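Local coordinates for protein snaclec convulxin subunit alpha (Crotalus durissus, PDB 1UMR) that activates platelets by binding the collagen receptor glycoprotein VI, as one subunit type of a disulfide-linked tetramer of alpha-beta heterodimers in snake venom, at residues S66-L72 and C104-E110. Coordinates in Å, arbitrary orientation, origin at the centre of the assembly. Numbering follows the deposited sequence.
Sequences SHVSIGL and CSLLKKE
Strand 104-108 runs antiparallel to the start of the interrupted strand 67-74, the axes of the paired parts 4.5 Å apart at closest and their N-to-C directions 140° apart. Val-68 and Leu-107 form a hydrogen-bonded pair (CA-CA 5.1 Å): Val-68 N to Leu-107 O measures 2.8 Å and Leu-107 N to Val-68 O 2.7 Å. Non-hydrogen-bonded pairs flank it, His-67 with Lys-108 (CA-CA 4.7 Å) and Ser-69 with Leu-106 (CA-CA 4.4 Å). One hydrogen bond lies beyond each end of the ladder: Lys-109 N donates to Ser-66 O (2.7 Å) as a 3-10 segment begins, and Ile-70 N to Ser-105 O (3.2 Å). Past the Ile-70 bond regular pairing gives way: the chain leaves extended geometry at Gly-71 (phi/psi -93/19°) and returns to it at Leu-72. Ser-105 in the p rotamer bridges the gap, its OG donating to Leu-72 O at 3.0 Å.

Side chains alternate between the two faces. Val-68 and Leu-107 share one, where Ile-70, chi1 p, sets CG2 3.6 Å from Leu-107 CD2. His-67, Ser-69, Leu-106 and Lys-108 occupy the other; the His-67 ring lies beside Lys-108, NE2 to CG 3.9 Å. A water joins Ser-69 OG (2.7 Å) to Ser-105 O (2.9 Å), giving that carbonyl a second donor.

This is part of the small antiparallel sheet of the C-type lectin fold, whose next strand, 117-119, adjoins 104-108; Cys-104 also forms a disulfide with Cys-121. At Leu-72 the sheet continues into the convulxin beta chain. Backbone bonds set the register of an antiparallel pair; where one strand breaks, a side-chain hydroxyl can supply the next cross-link, as Ser-105 does here close to the subunit interface.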
# COMPACT_ATOMS: atom_id res chain seq x y z
N SER A 66 12.10 -41.77 -38.12
CA SER A 66 11.72 -40.37 -37.98
C SER A 66 11.36 -39.95 -36.52
O SER A 66 10.88 -38.84 -36.25
CB SER A 66 10.56 -40.09 -38.93
OG SER A 66 9.51 -40.94 -38.55
N HIS A 67 11.64 -40.81 -35.55
CA HIS A 67 11.45 -40.43 -34.16
C HIS A 67 12.78 -40.71 -33.39
O HIS A 67 13.46 -41.73 -33.65
CB HIS A 67 10.31 -41.33 -33.62
CG HIS A 67 8.96 -40.94 -34.11
ND1 HIS A 67 7.81 -41.48 -33.60
CD2 HIS A 67 8.58 -40.04 -35.04
CE1 HIS A 67 6.77 -40.91 -34.18
NE2 HIS A 67 7.21 -40.03 -35.07
N VAL A 68 13.17 -39.83 -32.46
CA VAL A 68 14.42 -40.09 -31.68
C VAL A 68 14.16 -39.89 -30.20
O VAL A 68 13.63 -38.85 -29.76
CB VAL A 68 15.62 -39.21 -32.16
CG1 VAL A 68 16.94 -39.73 -31.60
CG2 VAL A 68 15.76 -39.32 -33.64
N SER A 69 14.49 -40.90 -29.43
CA SER A 69 14.32 -40.78 -27.95
C SER A 69 15.24 -39.65 -27.36
O SER A 69 16.39 -39.53 -27.74
CB SER A 69 14.63 -42.10 -27.27
OG SER A 69 13.52 -43.00 -27.23
N ILE A 70 14.73 -38.83 -26.44
CA ILE A 70 15.61 -38.04 -25.57
C ILE A 70 15.33 -38.41 -24.05
O ILE A 70 14.51 -39.32 -23.72
CB ILE A 70 15.45 -36.65 -25.81
CG1 ILE A 70 14.08 -36.27 -25.28
CG2 ILE A 70 15.61 -36.35 -27.33
CD1 ILE A 70 13.60 -34.96 -25.63
N GLY A 71 16.06 -37.79 -23.14
CA GLY A 71 16.29 -38.35 -21.81
C GLY A 71 15.26 -37.85 -20.79
O GLY A 71 15.48 -37.95 -19.56
N LEU A 72 14.12 -37.32 -21.24
CA LEU A 72 13.15 -36.82 -20.25
C LEU A 72 12.14 -37.85 -19.94
O LEU A 72 11.46 -38.45 -20.85
CB LEU A 72 12.44 -35.59 -20.77
CG LEU A 72 12.80 -34.21 -20.31
CD1 LEU A 72 11.80 -33.18 -21.03
CD2 LEU A 72 12.78 -33.97 -18.75
N CYS A 104 7.59 -41.29 -21.45
CA CYS A 104 8.85 -40.94 -22.09
C CYS A 104 8.76 -39.74 -23.04
O CYS A 104 7.73 -38.99 -23.10
CB CYS A 104 9.42 -42.20 -22.74
SG CYS A 104 9.98 -43.12 -21.37
N SER A 105 9.84 -39.48 -23.79
CA SER A 105 9.82 -38.34 -24.73
C SER A 105 10.72 -38.50 -25.92
O SER A 105 11.59 -39.37 -25.97
CB SER A 105 10.12 -37.05 -24.05
OG SER A 105 11.41 -37.24 -23.54
N LEU A 106 10.44 -37.69 -26.95
CA LEU A 106 11.02 -37.93 -28.23
C LEU A 106 11.10 -36.68 -29.12
O LEU A 106 10.51 -35.63 -28.79
CB LEU A 106 10.26 -39.10 -28.88
CG LEU A 106 9.11 -39.12 -29.88
CD1 LEU A 106 8.33 -40.36 -29.66
CD2 LEU A 106 8.22 -37.96 -29.88
N LEU A 107 11.94 -36.74 -30.17
CA LEU A 107 11.90 -35.70 -31.22
C LEU A 107 11.33 -36.34 -32.52
O LEU A 107 11.55 -37.54 -32.77
CB LEU A 107 13.34 -35.27 -31.51
CG LEU A 107 14.13 -34.13 -30.79
CD1 LEU A 107 13.46 -33.39 -29.67
CD2 LEU A 107 15.59 -34.53 -30.46
N LYS A 108 10.67 -35.56 -33.35
CA LYS A 108 10.06 -35.99 -34.61
C LYS A 108 10.74 -35.40 -35.83
O LYS A 108 10.89 -34.19 -35.89
CB LYS A 108 8.62 -35.38 -34.65
CG LYS A 108 7.59 -36.29 -34.21
CD LYS A 108 6.39 -35.57 -33.76
CE LYS A 108 5.46 -36.61 -33.11
NZ LYS A 108 4.00 -36.39 -33.47
N LYS A 109 11.02 -36.20 -36.85
CA LYS A 109 11.45 -35.61 -38.16
C LYS A 109 10.45 -34.58 -38.66
O LYS A 109 10.83 -33.55 -39.22
CB LYS A 109 11.60 -36.66 -39.26
CG LYS A 109 12.37 -36.08 -40.54
CD LYS A 109 12.76 -37.18 -41.68
CE LYS A 109 11.56 -38.00 -42.29
NZ LYS A 109 11.57 -38.22 -43.81
N GLU A 110 9.17 -34.82 -38.48
CA GLU A 110 8.23 -33.93 -39.19
C GLU A 110 8.18 -32.53 -38.58
O GLU A 110 7.51 -31.64 -39.05
CB GLU A 110 6.89 -34.61 -39.44
CG GLU A 110 6.46 -35.52 -38.32
CD GLU A 110 7.00 -36.90 -38.46
OE1 GLU A 110 7.91 -37.28 -37.68
OE2 GLU A 110 6.47 -37.63 -39.31
O HOH W 1 11.21 -42.21 -26.04